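Local coordinates for protein superoxide dismutase (Leishmania major, PDB 4F2N) that probably catalyses the dismutation of superoxide to molecular oxygen and hydrogen peroxide at a mononuclear iron centre, as an iron superoxide dismutase, at residues 49-62 / 190-202. Sequence-based numbering, arbitrary orientation.
Sequences VMSPRQLELHYSKH and ADVWEHAYYKDFE. With FE2 (Fe (II) ion), chain N.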
loop_
_atom_site.group_PDB
_atom_site.type_symbol
_atom_site.label_atom_id
_atom_site.label_comp_id
_atom_site.label_asym_id
_atom_site.label_seq_id
_atom_site.Cartn_x
_atom_site.Cartn_y
_atom_site.Cartn_z
ATOM N N VAL B 49 -18.645 -11.394 5.348
ATOM C CA VAL B 49 -17.266 -10.904 5.491
ATOM C C VAL B 49 -17.111 -9.381 5.341
ATOM O O VAL B 49 -16.512 -8.744 6.214
ATOM C CB VAL B 49 -16.309 -11.676 4.560
ATOM C CG1 VAL B 49 -14.878 -11.109 4.601
ATOM C CG2 VAL B 49 -16.342 -13.153 4.950
ATOM N N MET B 50 -17.664 -8.822 4.264
ATOM C CA MET B 50 -17.557 -7.382 3.955
ATOM C C MET B 50 -18.839 -6.601 4.247
ATOM O O MET B 50 -19.873 -6.909 3.678
ATOM C CB MET B 50 -17.256 -7.190 2.474
ATOM C CG MET B 50 -15.814 -7.531 2.095
ATOM S SD MET B 50 -15.613 -7.234 0.333
ATOM C CE MET B 50 -14.093 -8.132 0.065
ATOM N N SER B 51 -18.739 -5.553 5.064
ATOM C CA SER B 51 -19.878 -4.692 5.375
ATOM C C SER B 51 -20.300 -3.876 4.147
ATOM O O SER B 51 -19.511 -3.702 3.217
ATOM C CB SER B 51 -19.498 -3.728 6.496
ATOM O OG SER B 51 -18.566 -2.772 5.995
ATOM N N PRO B 52 -21.549 -3.357 4.150
ATOM C CA PRO B 52 -21.984 -2.456 3.083
ATOM C C PRO B 52 -21.011 -1.291 2.863
ATOM O O PRO B 52 -20.613 -1.031 1.708
ATOM C CB PRO B 52 -23.373 -1.973 3.579
ATOM C CG PRO B 52 -23.884 -3.165 4.350
ATOM C CD PRO B 52 -22.674 -3.730 5.051
ATOM N N ARG B 53 -20.583 -0.634 3.946
ATOM C CA ARG B 53 -19.674 0.509 3.792
ATOM C C ARG B 53 -18.306 0.073 3.249
ATOM O O ARG B 53 -17.745 0.765 2.400
ATOM C CB ARG B 53 -19.557 1.338 5.082
ATOM C CG ARG B 53 -18.561 2.499 5.009
ATOM C CD ARG B 53 -18.914 3.473 3.887
ATOM N NE ARG B 53 -18.313 4.795 4.069
ATOM C CZ ARG B 53 -18.597 5.846 3.305
ATOM N NH1 ARG B 53 -19.494 5.734 2.326
ATOM N NH2 ARG B 53 -18.030 7.022 3.546
ATOM N N GLN B 54 -17.782 -1.067 3.697
ATOM C CA GLN B 54 -16.484 -1.550 3.146
ATOM C C GLN B 54 -16.583 -1.760 1.642
ATOM O O GLN B 54 -15.662 -1.380 0.876
ATOM C CB GLN B 54 -16.048 -2.853 3.839
ATOM C CG GLN B 54 -14.812 -3.528 3.271
ATOM C CD GLN B 54 -13.532 -2.760 3.584
ATOM O OE1 GLN B 54 -12.862 -3.017 4.597
ATOM N NE2 GLN B 54 -13.201 -1.795 2.731
ATOM N N LEU B 55 -17.683 -2.356 1.192
ATOM C CA LEU B 55 -17.837 -2.610 -0.254
ATOM C C LEU B 55 -18.067 -1.311 -1.010
ATOM O O LEU B 55 -17.549 -1.132 -2.121
ATOM C CB LEU B 55 -18.988 -3.588 -0.555
ATOM C CG LEU B 55 -19.235 -3.877 -2.043
ATOM C CD1 LEU B 55 -17.996 -4.500 -2.696
ATOM C CD2 LEU B 55 -20.429 -4.795 -2.219
ATOM N N GLU B 56 -18.848 -0.414 -0.414
ATOM C CA GLU B 56 -19.152 0.876 -1.051
ATOM C C GLU B 56 -17.865 1.680 -1.306
ATOM O O GLU B 56 -17.654 2.208 -2.414
ATOM C CB GLU B 56 -20.125 1.697 -0.202
ATOM C CG GLU B 56 -20.426 3.060 -0.793
ATOM C CD GLU B 56 -21.383 3.898 0.023
ATOM O OE1 GLU B 56 -21.462 3.768 1.277
ATOM O OE2 GLU B 56 -22.059 4.726 -0.616
ATOM N N LEU B 57 -17.017 1.769 -0.281
ATOM C CA LEU B 57 -15.721 2.452 -0.429
ATOM C C LEU B 57 -14.944 1.792 -1.542
ATOM O O LEU B 57 -14.424 2.457 -2.446
ATOM C CB LEU B 57 -14.900 2.374 0.864
ATOM C CG LEU B 57 -15.493 3.190 2.017
ATOM C CD1 LEU B 57 -14.762 2.858 3.314
ATOM C CD2 LEU B 57 -15.461 4.686 1.695
ATOM N N HIS B 58 -14.862 0.472 -1.491
ATOM C CA HIS B 58 -13.912 -0.245 -2.349
ATOM C C HIS B 58 -14.318 -0.173 -3.801
ATOM O O HIS B 58 -13.485 0.065 -4.709
ATOM C CB HIS B 58 -13.829 -1.716 -1.920
ATOM C CG HIS B 58 -12.547 -2.398 -2.361
ATOM N ND1 HIS B 58 -12.178 -3.611 -1.910
ATOM C CD2 HIS B 58 -11.519 -1.962 -3.215
ATOM C CE1 HIS B 58 -10.980 -3.931 -2.447
ATOM N NE2 HIS B 58 -10.590 -2.924 -3.236
ATOM N N TYR B 59 -15.612 -0.381 -4.025
ATOM C CA TYR B 59 -16.187 -0.442 -5.365
ATOM C C TYR B 59 -16.528 0.952 -5.886
ATOM O O TYR B 59 -16.069 1.333 -6.965
ATOM C CB TYR B 59 -17.440 -1.347 -5.339
ATOM C CG TYR B 59 -18.256 -1.445 -6.631
ATOM C CD1 TYR B 59 -17.868 -2.289 -7.670
ATOM C CD2 TYR B 59 -19.434 -0.711 -6.787
ATOM C CE1 TYR B 59 -18.623 -2.393 -8.838
ATOM C CE2 TYR B 59 -20.208 -0.815 -7.944
ATOM C CZ TYR B 59 -19.800 -1.660 -8.954
ATOM O OH TYR B 59 -20.569 -1.728 -10.088
ATOM N N SER B 60 -17.353 1.701 -5.140
ATOM C CA SER B 60 -17.787 3.033 -5.604
ATOM C C SER B 60 -16.736 4.131 -5.515
ATOM O O SER B 60 -16.865 5.120 -6.222
ATOM C CB SER B 60 -19.044 3.510 -4.880
ATOM O OG SER B 60 -20.086 2.633 -5.215
ATOM N N LYS B 61 -15.732 3.985 -4.640
ATOM C CA LYS B 61 -14.662 5.004 -4.547
ATOM C C LYS B 61 -13.379 4.564 -5.228
ATOM O O LYS B 61 -12.973 5.193 -6.182
ATOM C CB LYS B 61 -14.316 5.436 -3.111
ATOM C CG LYS B 61 -15.486 5.666 -2.169
ATOM C CD LYS B 61 -16.326 6.859 -2.541
ATOM C CE LYS B 61 -17.559 6.887 -1.637
ATOM N NZ LYS B 61 -18.547 7.848 -2.167
ATOM N N HIS B 62 -12.737 3.509 -4.713
ATOM C CA HIS B 62 -11.432 3.047 -5.234
ATOM C C HIS B 62 -11.503 2.549 -6.655
ATOM O O HIS B 62 -10.831 3.064 -7.551
ATOM C CB HIS B 62 -10.833 1.973 -4.327
ATOM C CG HIS B 62 -10.427 2.491 -2.967
ATOM N ND1 HIS B 62 -9.215 3.026 -2.729
ATOM C CD2 HIS B 62 -11.113 2.520 -1.763
ATOM C CE1 HIS B 62 -9.134 3.397 -1.438
ATOM N NE2 HIS B 62 -10.300 3.073 -0.844
ATOM N N ALA B 190 -6.919 -12.349 -4.075
ATOM C CA ALA B 190 -7.344 -11.597 -2.883
ATOM C C ALA B 190 -6.607 -10.278 -2.924
ATOM O O ALA B 190 -5.368 -10.236 -3.065
ATOM C CB ALA B 190 -6.993 -12.353 -1.605
ATOM N N ASP B 191 -7.360 -9.192 -2.843
ATOM C CA ASP B 191 -6.766 -7.847 -2.751
ATOM C C ASP B 191 -6.187 -7.688 -1.341
ATOM O O ASP B 191 -6.917 -7.894 -0.356
ATOM C CB ASP B 191 -7.906 -6.822 -2.946
ATOM C CG ASP B 191 -7.419 -5.394 -3.105
ATOM O OD1 ASP B 191 -6.191 -5.141 -3.032
ATOM O OD2 ASP B 191 -8.286 -4.497 -3.352
ATOM N N VAL B 192 -4.895 -7.376 -1.221
ATOM C CA VAL B 192 -4.348 -7.073 0.102
ATOM C C VAL B 192 -3.784 -5.649 0.193
ATOM O O VAL B 192 -2.995 -5.330 1.088
ATOM C CB VAL B 192 -3.348 -8.125 0.625
ATOM C CG1 VAL B 192 -4.030 -9.472 0.828
ATOM C CG2 VAL B 192 -2.225 -8.296 -0.379
ATOM N N TRP B 193 -4.217 -4.757 -0.707
ATOM C CA TRP B 193 -4.151 -3.323 -0.374
ATOM C C TRP B 193 -4.892 -3.135 0.907
ATOM O O TRP B 193 -5.948 -3.780 1.114
ATOM C CB TRP B 193 -4.826 -2.495 -1.460
ATOM C CG TRP B 193 -3.970 -2.292 -2.709
ATOM C CD1 TRP B 193 -3.507 -3.256 -3.594
ATOM C CD2 TRP B 193 -3.595 -1.014 -3.281
ATOM N NE1 TRP B 193 -2.811 -2.674 -4.647
ATOM C CE2 TRP B 193 -2.831 -1.311 -4.510
ATOM C CE3 TRP B 193 -3.777 0.330 -2.892
ATOM C CZ2 TRP B 193 -2.282 -0.294 -5.299
ATOM C CZ3 TRP B 193 -3.219 1.347 -3.703
ATOM C CH2 TRP B 193 -2.497 1.037 -4.881
ATOM N N GLU B 194 -4.415 -2.227 1.767
ATOM C CA GLU B 194 -5.024 -2.065 3.090
ATOM C C GLU B 194 -6.466 -1.607 2.994
ATOM O O GLU B 194 -7.294 -1.962 3.847
ATOM C CB GLU B 194 -4.214 -1.108 3.981
ATOM C CG GLU B 194 -2.862 -1.685 4.382
ATOM C CD GLU B 194 -2.034 -0.741 5.256
ATOM O OE1 GLU B 194 -1.807 0.435 4.848
ATOM O OE2 GLU B 194 -1.570 -1.213 6.337
ATOM N N HIS B 195 -6.786 -0.837 1.955
ATOM C CA HIS B 195 -8.181 -0.425 1.751
ATOM C C HIS B 195 -9.130 -1.580 1.523
ATOM O O HIS B 195 -10.345 -1.392 1.698
ATOM C CB HIS B 195 -8.320 0.626 0.612
ATOM C CG HIS B 195 -8.124 0.067 -0.775
ATOM N ND1 HIS B 195 -7.137 0.510 -1.614
ATOM C CD2 HIS B 195 -8.837 -0.927 -1.489
ATOM C CE1 HIS B 195 -7.209 -0.165 -2.798
ATOM N NE2 HIS B 195 -8.240 -1.055 -2.716
ATOM N N ALA B 196 -8.637 -2.768 1.137
ATOM C CA ALA B 196 -9.575 -3.881 0.869
ATOM C C ALA B 196 -10.237 -4.332 2.162
ATOM O O ALA B 196 -11.389 -4.831 2.156
ATOM C CB ALA B 196 -8.880 -5.059 0.178
ATOM N N TYR B 197 -9.543 -4.153 3.281
ATOM C CA TYR B 197 -10.038 -4.729 4.548
ATOM C C TYR B 197 -10.026 -3.770 5.715
ATOM O O TYR B 197 -10.458 -4.160 6.799
ATOM C CB TYR B 197 -9.192 -5.971 4.935
ATOM C CG TYR B 197 -7.700 -5.680 5.078
ATOM C CD1 TYR B 197 -7.152 -5.242 6.298
ATOM C CD2 TYR B 197 -6.838 -5.826 3.994
ATOM C CE1 TYR B 197 -5.772 -4.961 6.401
ATOM C CE2 TYR B 197 -5.482 -5.567 4.099
ATOM C CZ TYR B 197 -4.961 -5.117 5.296
ATOM O OH TYR B 197 -3.620 -4.850 5.409
ATOM N N TYR B 198 -9.513 -2.545 5.547
ATOM C CA TYR B 198 -9.276 -1.707 6.742
ATOM C C TYR B 198 -10.556 -1.247 7.441
ATOM O O TYR B 198 -10.558 -1.044 8.662
ATOM C CB TYR B 198 -8.371 -0.495 6.476
ATOM C CG TYR B 198 -7.427 -0.222 7.635
ATOM C CD1 TYR B 198 -6.243 -0.936 7.765
ATOM C CD2 TYR B 198 -7.748 0.710 8.620
ATOM C CE1 TYR B 198 -5.371 -0.707 8.829
ATOM C CE2 TYR B 198 -6.907 0.936 9.711
ATOM C CZ TYR B 198 -5.716 0.231 9.803
ATOM O OH TYR B 198 -4.862 0.455 10.868
ATOM N N LYS B 199 -11.607 -1.035 6.659
ATOM C CA LYS B 199 -12.888 -0.590 7.245
ATOM C C LYS B 199 -13.422 -1.618 8.234
ATOM O O LYS B 199 -13.888 -1.257 9.308
ATOM C CB LYS B 199 -13.922 -0.275 6.151
ATOM C CG LYS B 199 -15.279 0.213 6.671
ATOM C CD LYS B 199 -15.152 1.619 7.244
ATOM C CE LYS B 199 -16.440 2.061 7.923
ATOM N NZ LYS B 199 -16.290 3.488 8.319
ATOM N N ASP B 200 -13.370 -2.901 7.892
ATOM C CA ASP B 200 -13.966 -3.928 8.774
ATOM C C ASP B 200 -12.967 -4.606 9.708
ATOM O O ASP B 200 -13.345 -5.036 10.807
ATOM C CB ASP B 200 -14.643 -5.017 7.942
ATOM C CG ASP B 200 -15.775 -4.484 7.066
ATOM O OD1 ASP B 200 -16.313 -3.390 7.346
ATOM O OD2 ASP B 200 -16.152 -5.200 6.109
ATOM N N PHE B 201 -11.708 -4.723 9.259
ATOM C CA PHE B 201 -10.709 -5.512 9.975
ATOM C C PHE B 201 -9.548 -4.674 10.511
ATOM O O PHE B 201 -8.634 -5.226 11.151
ATOM C CB PHE B 201 -10.143 -6.611 9.062
ATOM C CG PHE B 201 -11.130 -7.697 8.748
ATOM C CD1 PHE B 201 -11.279 -8.776 9.618
ATOM C CD2 PHE B 201 -11.948 -7.616 7.616
ATOM C CE1 PHE B 201 -12.212 -9.776 9.336
ATOM C CE2 PHE B 201 -12.884 -8.613 7.334
ATOM C CZ PHE B 201 -13.002 -9.695 8.181
ATOM N N GLU B 202 -9.578 -3.370 10.241
ATOM C CA GLU B 202 -8.458 -2.491 10.612
ATOM C C GLU B 202 -7.114 -3.148 10.206
ATOM O O GLU B 202 -6.960 -3.582 9.053
ATOM C CB GLU B 202 -8.549 -2.116 12.117
ATOM C CG GLU B 202 -9.917 -1.502 12.469
ATOM C CD GLU B 202 -10.136 -1.245 13.962
ATOM O OE1 GLU B 202 -9.698 -2.058 14.815
ATOM O OE2 GLU B 202 -10.768 -0.224 14.297
HETATM FE FE FE2 N . -8.549 -2.685 -3.968
HETATM O O HOH W 1 -13.285 -4.844 0.302
HETATM O O HOH W 2 -6.402 -2.633 -4.667
#
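H58, on helix 52-71 of the alpha-hairpin domain, meets D191 and H195 of the C-terminal domain at one iron ion, the site that joins the two domains of the iron/manganese superoxide dismutase fold. Imidazole nitrogens and a carboxylate oxygen suit iron as ligands: NE2 of H58 lies 2.2 Å from the metal and OD2 of D191 1.9 Å, while NE2 of H195, H108 and a water complete the five-coordinate site.

From CB of H58, which does not head straight at the other segment, CG is set anti to the backbone N (chi1 -158°), bringing the ring across. H195 CD2 sits over one ring face, 3.4 Å from H58 CD2, with the H195 edge turned to that face and the planes at 74°. At the ring edge, in its plane, ND1 donates to a water that in turn donates to A196 O; together with the NE2-iron bond, this holds the ring's rotation. CE1 rests 3.5 Å from A196 CB, where a small methyl allows close approach, and NE2 ends on the iron. The H195 ring is sandwiched between W193 CB and the H62 ring, which stacks face-to-face on it with centroids 3.9 Å apart; H62 NE2 is hydrogen-bonded to Y198 OH of the second subunit.

One turn earlier, the Q54 amide offers backbone groups both donor and acceptor: NE2 gives a weak bond to H195 O, and OE1 receives a weak one from D200 N. K199 slants across R53, CE against R53 CG, and both cations form salt bridges to E202 of the second subunit. S51 is the N-cap, its short hydroxyl accepting from Q54 N while donating to D200. That carboxylate has an oxygen for each S51 donor: OD2 takes S51 N in a nearly straight bond of 2.8 Å, and OD1 receives S51 OG at 2.7 Å through its syn lone pair.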